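Local coordinates for Lmo0547 protein (Listeria monocytogenes, PDB 4R9N) that probably regulates transcription as a SorC-family DNA-binding regulator, the part crystallised being its putative sugar-binding domain, at residues A[149-161]-A[175-189]. Residues are numbered along the deposited sequence; the frame is centred on the assembly and turned at random. Where two conformers were deposited one is given.
Sequences IVGVSSPYNHSTM and LRYKDVVGDINSRFF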
ATOM      1  N   ILE A 149       1.304   4.540   3.813  1.00 14.57           N
ATOM      2  CA  ILE A 149       0.911   3.181   4.147  1.00 15.91           C
ATOM      3  C   ILE A 149       0.354   2.559   2.882  1.00 16.27           C
ATOM      4  O   ILE A 149      -0.583   3.089   2.268  1.00 15.00           O
ATOM      5  CB  ILE A 149      -0.116   3.146   5.246  1.00 18.09           C
ATOM      6  CG1 ILE A 149       0.500   3.844   6.477  1.00 19.39           C
ATOM      7  CG2 ILE A 149      -0.590   1.686   5.501  1.00 19.65           C
ATOM      8  CD1 ILE A 149      -0.458   3.977   7.652  1.00 22.01           C
ATOM      9  N   VAL A 150       0.925   1.412   2.500  1.00 14.89           N
ATOM     10  CA  VAL A 150       0.543   0.735   1.253  1.00 15.45           C
ATOM     11  C   VAL A 150       0.330  -0.762   1.548  1.00 16.24           C
ATOM     12  O   VAL A 150       0.847  -1.308   2.543  1.00 14.46           O
ATOM     13  CB  VAL A 150       1.592   0.917   0.125  1.00 15.70           C
ATOM     14  CG1 VAL A 150       1.811   2.356  -0.194  1.00 16.84           C
ATOM     15  CG2 VAL A 150       2.891   0.229   0.507  1.00 17.19           C
ATOM     16  N   GLY A 151      -0.450  -1.403   0.679  1.00 18.28           N
ATOM     17  CA  GLY A 151      -0.513  -2.880   0.599  1.00 20.91           C
ATOM     18  C   GLY A 151       0.413  -3.400  -0.501  1.00 21.24           C
ATOM     19  O   GLY A 151       0.819  -2.679  -1.401  1.00 21.17           O
ATOM     20  N   VAL A 152       0.686  -4.691  -0.502  1.00 20.52           N
ATOM     21  CA  VAL A 152       1.446  -5.276  -1.591  1.00 23.27           C
ATOM     22  C   VAL A 152       0.564  -6.413  -2.122  1.00 24.02           C
ATOM     23  O   VAL A 152       0.015  -7.206  -1.346  1.00 23.30           O
ATOM     24  CB  VAL A 152       2.816  -5.848  -1.163  1.00 24.50           C
ATOM     25  CG1 VAL A 152       3.564  -6.409  -2.382  1.00 27.65           C
ATOM     26  CG2 VAL A 152       3.639  -4.806  -0.469  1.00 26.87           C
ATOM     27  N   SER A 153       0.375  -6.493  -3.426  1.00 23.71           N
ATOM     28  CA  SER A 153      -0.485  -7.551  -3.936  1.00 26.57           C
ATOM     29  C   SER A 153       0.130  -8.247  -5.131  1.00 26.80           C
ATOM     30  O   SER A 153       1.174  -7.862  -5.620  1.00 23.15           O
ATOM     31  CB  SER A 153      -1.860  -6.971  -4.279  1.00 31.40           C
ATOM     32  OG  SER A 153      -2.739  -8.055  -4.599  1.00 41.06           O
ATOM     33  N   SER A 154      -0.510  -9.328  -5.549  1.00 28.03           N
ATOM     34  CA  SER A 154      -0.066 -10.098  -6.694  1.00 29.76           C
ATOM     35  C   SER A 154      -1.289 -10.087  -7.567  1.00 28.94           C
ATOM     36  O   SER A 154      -2.362 -10.388  -7.065  1.00 32.00           O
ATOM     37  CB  SER A 154       0.291 -11.525  -6.278  1.00 34.03           C
ATOM     38  OG  SER A 154       0.407 -12.365  -7.417  1.00 35.22           O
ATOM     39  N   PRO A 155      -1.141  -9.771  -8.868  1.00 27.76           N
ATOM     40  CA  PRO A 155      -2.299  -9.755  -9.725  1.00 30.75           C
ATOM     41  C   PRO A 155      -2.826 -11.139 -10.099  1.00 31.98           C
ATOM     42  O   PRO A 155      -3.779 -11.190 -10.817  1.00 35.42           O
ATOM     43  CB  PRO A 155      -1.776  -9.095 -10.999  1.00 30.55           C
ATOM     44  CG  PRO A 155      -0.352  -9.527 -11.075  1.00 29.03           C
ATOM     45  CD  PRO A 155       0.089  -9.481  -9.627  1.00 28.76           C
ATOM     46  N   TYR A 156      -2.221 -12.219  -9.612  1.00 31.76           N
ATOM     47  CA  TYR A 156      -2.500 -13.565 -10.115  1.00 33.21           C
ATOM     48  C   TYR A 156      -3.351 -14.377  -9.138  1.00 40.09           C
ATOM     49  O   TYR A 156      -3.660 -13.927  -8.044  1.00 36.21           O
ATOM     50  CB  TYR A 156      -1.184 -14.293 -10.379  1.00 31.52           C
ATOM     51  CG  TYR A 156      -0.255 -13.553 -11.303  1.00 29.83           C
ATOM     52  CD1 TYR A 156      -0.703 -13.104 -12.584  1.00 29.45           C
ATOM     53  CD2 TYR A 156       1.043 -13.224 -10.903  1.00 28.95           C
ATOM     54  CE1 TYR A 156       0.148 -12.384 -13.431  1.00 27.63           C
ATOM     55  CE2 TYR A 156       1.903 -12.513 -11.760  1.00 28.14           C
ATOM     56  CZ  TYR A 156       1.446 -12.103 -13.037  1.00 28.34           C
ATOM     57  OH  TYR A 156       2.297 -11.378 -13.875  1.00 25.94           O
ATOM     58  N   ASN A 157      -3.731 -15.580  -9.544  1.00 46.33           N
ATOM     59  CA  ASN A 157      -4.593 -16.445  -8.700  1.00 59.02           C
ATOM     60  C   ASN A 157      -5.766 -15.711  -8.012  1.00 59.89           C
ATOM     61  O   ASN A 157      -5.856 -15.666  -6.785  1.00 60.13           O
ATOM     62  CB  ASN A 157      -3.782 -17.289  -7.664  1.00 64.01           C
ATOM     63  CG  ASN A 157      -2.340 -16.827  -7.490  1.00 65.24           C
ATOM     64  OD1 ASN A 157      -1.439 -17.318  -8.178  1.00 70.36           O
ATOM     65  ND2 ASN A 157      -2.110 -15.909  -6.547  1.00 64.02           N
ATOM     66  N   HIS A 158      -6.645 -15.138  -8.835  1.00 63.84           N
ATOM     67  CA  HIS A 158      -7.922 -14.533  -8.400  1.00 67.59           C
ATOM     68  C   HIS A 158      -7.804 -13.458  -7.294  1.00 63.21           C
ATOM     69  O   HIS A 158      -8.339 -13.597  -6.196  1.00 61.63           O
ATOM     70  CB  HIS A 158      -8.951 -15.637  -8.064  1.00 72.37           C
ATOM     71  CG  HIS A 158      -9.277 -16.516  -9.239  1.00 78.28           C
ATOM     72  ND1 HIS A 158      -9.557 -16.005 -10.493  1.00 80.46           N
ATOM     73  CD2 HIS A 158      -9.347 -17.865  -9.361  1.00 81.97           C
ATOM     74  CE1 HIS A 158      -9.793 -17.001 -11.331  1.00 83.05           C
ATOM     75  NE2 HIS A 158      -9.677 -18.139 -10.669  1.00 84.77           N
ATOM     76  N   SER A 159      -7.122 -12.368  -7.643  1.00 59.39           N
ATOM     77  CA  SER A 159      -6.887 -11.244  -6.733  1.00 54.63           C
ATOM     78  C   SER A 159      -8.076 -10.283  -6.652  1.00 51.64           C
ATOM     79  O   SER A 159      -8.997 -10.348  -7.473  1.00 48.20           O
ATOM     80  CB  SER A 159      -5.660 -10.447  -7.185  1.00 53.27           C
ATOM     81  OG  SER A 159      -5.953  -9.692  -8.352  1.00 55.05           O
ATOM     82  N   THR A 160      -8.011  -9.383  -5.665  1.00 50.00           N
ATOM     83  CA  THR A 160      -9.014  -8.323  -5.429  1.00 48.62           C
ATOM     84  C   THR A 160      -9.323  -7.531  -6.714  1.00 47.10           C
ATOM     85  O   THR A 160     -10.487  -7.449  -7.134  1.00 42.40           O
ATOM     86  CB  THR A 160      -8.560  -7.346  -4.300  1.00 50.13           C
ATOM     87  OG1 THR A 160      -8.577  -8.017  -3.037  1.00 50.84           O
ATOM     88  CG2 THR A 160      -9.470  -6.098  -4.207  1.00 49.32           C
HETATM   89  N   MSE A 161      -8.290  -6.961  -7.336  1.00 41.67           N
HETATM   90  CA  MSE A 161      -8.470  -6.162  -8.567  1.00 44.84           C
HETATM   91  C   MSE A 161      -9.198  -6.906  -9.686  1.00 41.05           C
HETATM   92  O   MSE A 161     -10.039  -6.344 -10.374  1.00 42.36           O
HETATM   93  CB  MSE A 161      -7.118  -5.783  -9.117  1.00 45.99           C
HETATM   94  CG  MSE A 161      -6.441  -4.688  -8.326  1.00 49.93           C
HETATM   95 SE   MSE A 161      -4.646  -4.597  -9.142  0.65 52.19          SE
HETATM   96  CE  MSE A 161      -3.775  -6.146  -8.228  1.00 53.24           C
ATOM     97  N   LEU A 175       0.447  -8.790 -18.165  1.00 23.52           N
ATOM     98  CA  LEU A 175       1.321  -8.703 -17.002  1.00 23.52           C
ATOM     99  C   LEU A 175       2.242  -9.886 -16.902  1.00 23.71           C
ATOM    100  O   LEU A 175       3.423  -9.686 -16.691  1.00 23.73           O
ATOM    101  CB  LEU A 175       0.464  -8.514 -15.723  1.00 22.76           C
ATOM    102  CG  LEU A 175      -0.390  -7.231 -15.704  1.00 23.47           C
ATOM    103  CD1 LEU A 175      -1.214  -7.126 -14.438  1.00 24.67           C
ATOM    104  CD2 LEU A 175       0.473  -5.982 -15.739  1.00 22.40           C
ATOM    105  N   ARG A 176       1.731 -11.120 -17.111  1.00 25.88           N
ATOM    106  CA  ARG A 176       2.559 -12.315 -17.131  0.60 27.53           C
ATOM    107  C   ARG A 176       3.616 -12.236 -18.216  1.00 28.08           C
ATOM    108  O   ARG A 176       4.784 -12.518 -17.989  1.00 27.40           O
ATOM    109  CB  ARG A 176       1.705 -13.597 -17.366  0.60 31.38           C
ATOM    110  CG  ARG A 176       2.108 -14.781 -16.484  0.60 34.36           C
ATOM    111  CD  ARG A 176       1.097 -15.934 -16.490  0.60 36.93           C
ATOM    112  NE  ARG A 176       0.722 -16.327 -15.110  0.60 38.31           N
ATOM    113  CZ  ARG A 176      -0.507 -16.250 -14.574  0.60 39.22           C
ATOM    114  NH1 ARG A 176      -1.552 -15.807 -15.276  0.60 37.32           N
ATOM    115  NH2 ARG A 176      -0.700 -16.639 -13.300  0.60 39.78           N
ATOM    116  N   TYR A 177       3.178 -11.889 -19.417  1.00 28.72           N
ATOM    117  CA  TYR A 177       4.073 -11.801 -20.537  1.00 31.35           C
ATOM    118  C   TYR A 177       5.196 -10.817 -20.252  1.00 29.15           C
ATOM    119  O   TYR A 177       6.323 -11.019 -20.708  1.00 30.18           O
ATOM    120  CB  TYR A 177       3.276 -11.366 -21.777  1.00 32.81           C
ATOM    121  CG  TYR A 177       4.115 -11.240 -23.033  1.00 36.83           C
ATOM    122  CD1 TYR A 177       4.752 -12.359 -23.573  1.00 38.87           C
ATOM    123  CD2 TYR A 177       4.266 -10.014 -23.685  1.00 39.63           C
ATOM    124  CE1 TYR A 177       5.516 -12.257 -24.709  1.00 40.40           C
ATOM    125  CE2 TYR A 177       5.009  -9.913 -24.858  1.00 41.16           C
ATOM    126  CZ  TYR A 177       5.641 -11.037 -25.344  1.00 41.52           C
ATOM    127  OH  TYR A 177       6.402 -10.972 -26.491  1.00 45.60           O
ATOM    128  N   LYS A 178       4.873  -9.776 -19.495  1.00 27.25           N
ATOM    129  CA  LYS A 178       5.852  -8.736 -19.105  1.00 26.51           C
ATOM    130  C   LYS A 178       6.610  -9.053 -17.803  1.00 25.54           C
ATOM    131  O   LYS A 178       7.292  -8.199 -17.249  1.00 26.24           O
ATOM    132  CB  LYS A 178       5.155  -7.405 -19.028  1.00 25.66           C
ATOM    133  CG  LYS A 178       4.656  -6.815 -20.355  1.00 28.51           C
ATOM    134  CD  LYS A 178       5.778  -6.284 -21.215  1.00 29.44           C
ATOM    135  CE  LYS A 178       5.272  -5.802 -22.580  1.00 28.43           C
ATOM    136  NZ  LYS A 178       4.434  -4.539 -22.595  1.00 27.86           N
ATOM    137  N   ASP A 179       6.459 -10.264 -17.315  1.00 26.32           N
ATOM    138  CA  ASP A 179       7.198 -10.762 -16.141  1.00 28.27           C
ATOM    139  C   ASP A 179       6.922  -9.978 -14.880  1.00 24.30           C
ATOM    140  O   ASP A 179       7.778  -9.801 -13.980  1.00 24.13           O
ATOM    141  CB  ASP A 179       8.707 -10.870 -16.424  1.00 30.18           C
ATOM    142  CG  ASP A 179       9.006 -11.737 -17.633  1.00 35.24           C
ATOM    143  OD1 ASP A 179       8.461 -12.872 -17.715  1.00 35.07           O
ATOM    144  OD2 ASP A 179       9.772 -11.263 -18.502  1.00 38.57           O
ATOM    145  N   VAL A 180       5.704  -9.484 -14.780  1.00 22.70           N
ATOM    146  CA  VAL A 180       5.248  -8.832 -13.543  1.00 20.95           C
ATOM    147  C   VAL A 180       5.135  -9.810 -12.377  1.00 21.66           C
ATOM    148  O   VAL A 180       4.662 -10.934 -12.548  1.00 24.35           O
ATOM    149  CB  VAL A 180       3.883  -8.148 -13.842  1.00 21.22           C
ATOM    150  CG1 VAL A 180       3.124  -7.827 -12.571  1.00 22.07           C
ATOM    151  CG2 VAL A 180       4.113  -6.897 -14.628  1.00 20.99           C
ATOM    152  N   VAL A 181       5.630  -9.407 -11.210  1.00 21.47           N
ATOM    153  CA  VAL A 181       5.525 -10.220 -10.000  1.00 22.65           C
ATOM    154  C   VAL A 181       4.656  -9.643  -8.901  1.00 22.41           C
ATOM    155  O   VAL A 181       4.246 -10.359  -8.010  1.00 23.88           O
ATOM    156  CB  VAL A 181       6.901 -10.565  -9.413  1.00 23.27           C
ATOM    157  CG1 VAL A 181       7.716 -11.288 -10.456  1.00 24.69           C
ATOM    158  CG2 VAL A 181       7.619  -9.346  -8.878  1.00 24.33           C
ATOM    159  N   GLY A 182       4.372  -8.340  -8.940  1.00 21.19           N
ATOM    160  CA  GLY A 182       3.518  -7.767  -7.896  1.00 21.41           C
ATOM    161  C   GLY A 182       3.007  -6.391  -8.249  1.00 19.98           C
ATOM    162  O   GLY A 182       3.326  -5.818  -9.312  1.00 19.57           O
ATOM    163  N   ASP A 183       2.195  -5.847  -7.358  1.00 19.58           N
ATOM    164  CA  ASP A 183       1.785  -4.441  -7.483  1.00 21.04           C
ATOM    165  C   ASP A 183       1.710  -3.740  -6.133  1.00 17.96           C
ATOM    166  O   ASP A 183       1.463  -4.356  -5.134  1.00 18.31           O
ATOM    167  CB  ASP A 183       0.497  -4.260  -8.265  1.00 25.54           C
ATOM    168  CG  ASP A 183      -0.684  -4.961  -7.668  1.00 34.15           C
ATOM    169  OD1 ASP A 183      -0.776  -6.209  -7.799  1.00 39.60           O
ATOM    170  OD2 ASP A 183      -1.605  -4.258  -7.162  1.00 39.24           O
ATOM    171  N   ILE A 184       1.998  -2.463  -6.142  1.00 18.76           N
ATOM    172  CA  ILE A 184       1.874  -1.562  -4.977  1.00 18.05           C
ATOM    173  C   ILE A 184       1.231  -0.302  -5.566  1.00 17.53           C
ATOM    174  O   ILE A 184       1.718   0.214  -6.598  1.00 16.61           O
ATOM    175  CB  ILE A 184       3.262  -1.221  -4.317  1.00 18.89           C
ATOM    176  CG1 ILE A 184       3.798  -2.431  -3.546  1.00 20.21           C
ATOM    177  CG2 ILE A 184       3.116  -0.037  -3.377  1.00 19.59           C
ATOM    178  CD1 ILE A 184       5.229  -2.250  -3.059  1.00 22.58           C
ATOM    179  N   ASN A 185       0.121   0.153  -4.979  1.00 16.42           N
ATOM    180  CA  ASN A 185      -0.548   1.387  -5.403  1.00 16.76           C
ATOM    181  C   ASN A 185      -0.895   1.314  -6.906  1.00 16.55           C
ATOM    182  O   ASN A 185      -0.803   2.303  -7.606  1.00 15.65           O
ATOM    183  CB  ASN A 185       0.307   2.622  -5.073  1.00 17.41           C
ATOM    184  CG  ASN A 185      -0.512   3.880  -4.951  1.00 18.21           C
ATOM    185  OD1 ASN A 185      -1.594   3.873  -4.304  1.00 18.77           O
ATOM    186  ND2 ASN A 185      -0.014   4.970  -5.538  1.00 18.36           N
ATOM    187  N   SER A 186      -1.361   0.124  -7.319  1.00 15.58           N
ATOM    188  CA  SER A 186      -1.724  -0.171  -8.692  0.60 17.69           C
ATOM    189  C   SER A 186      -0.603   0.077  -9.715  1.00 17.82           C
ATOM    190  O   SER A 186      -0.886   0.335 -10.902  1.00 17.37           O
ATOM    191  CB  SER A 186      -2.943   0.629  -9.148  0.60 18.70           C
ATOM    192  OG  SER A 186      -3.421   0.184 -10.417  0.60 19.36           O
ATOM    193  N   ARG A 187       0.644  -0.012  -9.282  1.00 16.68           N
ATOM    194  CA  ARG A 187       1.789  -0.008 -10.193  1.00 17.69           C
ATOM    195  C   ARG A 187       2.417  -1.424 -10.135  1.00 17.51           C
ATOM    196  O   ARG A 187       2.734  -1.898  -9.050  1.00 18.93           O
ATOM    197  CB  ARG A 187       2.827   1.014  -9.802  1.00 17.04           C
ATOM    198  CG  ARG A 187       2.337   2.417  -9.787  1.00 18.40           C
ATOM    199  CD  ARG A 187       1.789   2.898 -11.130  1.00 19.98           C
ATOM    200  NE  ARG A 187       1.450   4.311 -11.079  1.00 20.87           N
ATOM    201  CZ  ARG A 187       2.028   5.285 -11.789  1.00 21.82           C
ATOM    202  NH1 ARG A 187       3.060   5.056 -12.647  1.00 21.78           N
ATOM    203  NH2 ARG A 187       1.591   6.506 -11.599  1.00 19.51           N
ATOM    204  N   PHE A 188       2.544  -2.052 -11.300  1.00 16.50           N
ATOM    205  CA  PHE A 188       2.923  -3.468 -11.493  1.00 17.76           C
ATOM    206  C   PHE A 188       4.385  -3.551 -11.781  1.00 18.50           C
ATOM    207  O   PHE A 188       4.853  -2.898 -12.714  1.00 20.07           O
ATOM    208  CB  PHE A 188       2.097  -3.983 -12.657  1.00 19.92           C
ATOM    209  CG  PHE A 188       0.668  -4.059 -12.312  1.00 20.84           C
ATOM    210  CD1 PHE A 188       0.172  -5.153 -11.612  1.00 22.93           C
ATOM    211  CD2 PHE A 188      -0.208  -3.010 -12.627  1.00 24.43           C
ATOM    212  CE1 PHE A 188      -1.158  -5.228 -11.235  1.00 22.93           C
ATOM    213  CE2 PHE A 188      -1.525  -3.081 -12.227  1.00 23.69           C
ATOM    214  CZ  PHE A 188      -1.999  -4.184 -11.547  1.00 24.88           C
ATOM    215  N   PHE A 189       5.127  -4.285 -10.964  1.00 17.64           N
ATOM    216  CA  PHE A 189       6.565  -4.322 -11.039  1.00 18.62           C
ATOM    217  C   PHE A 189       7.085  -5.723 -11.317  1.00 19.36           C
ATOM    218  O   PHE A 189       6.454  -6.738 -11.053  1.00 20.28           O
ATOM    219  CB  PHE A 189       7.224  -3.733  -9.766  1.00 18.71           C
ATOM    220  CG  PHE A 189       6.764  -4.375  -8.491  1.00 19.32           C
ATOM    221  CD1 PHE A 189       5.669  -3.844  -7.781  1.00 19.53           C
ATOM    222  CD2 PHE A 189       7.399  -5.492  -7.986  1.00 20.77           C
ATOM    223  CE1 PHE A 189       5.280  -4.394  -6.535  1.00 18.79           C
ATOM    224  CE2 PHE A 189       6.994  -6.067  -6.772  1.00 21.21           C
ATOM    225  CZ  PHE A 189       5.938  -5.493  -6.018  1.00 19.66           C
TER
HETATM  226  O   HOH W   1      -0.950  -0.827  -2.609  1.00 24.30           O
HETATM  227  O   HOH W   2       3.477 -12.788  -7.830  1.00 33.67           O
HETATM  228  O   HOH W   3      -4.087 -15.986 -12.780  1.00 45.63           O
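Val150, near the end of a central strand of the parallel sheet, sets its CG2 against Ile184 CG2 at 3.9 Å, with Leu212 of helix 209-213 touching both side chains. Water 1 joins Gly151 O to Asn185 N. Val152 CG2 packs on Ile184 CG1, while its CG1 faces the edge of the Phe189 ring. At Ser153 the chain pairs antiparallel with Asp183: Ser153 N gives a nearly straight bond to Asp183 O (2.9 Å, 170°), and Asp183 N returns a second bond to Ser153 O (2.9 Å). Ser154 OG reaches Val181 O through water 2. Pro155 puts CG over the centre of the Tyr156 ring, and its CB meets Leu175 CD1 of helix 169-177 (4.0 Å) and Phe188 CE1 of the hairpin. With CG beside its backbone N (chi1 -55°), Tyr156 carries OH to Val180 O (2.7 Å); Val180 N closes the Schellman motif ending helix 169-177. In the conformer given, Arg176, salt-bridged to Glu173, makes an off-centre cation-pi contact with the ring face away from Pro155, planes 30° apart. Selenomethionine Met161 brings SE to the Phe188 edge, 3.6 Å from CZ. One antiparallel bridge, two water links and apolar contacts thus join the post-strand loop to the 180-190 hairpin, Tyr156 OH satisfying Val180 O.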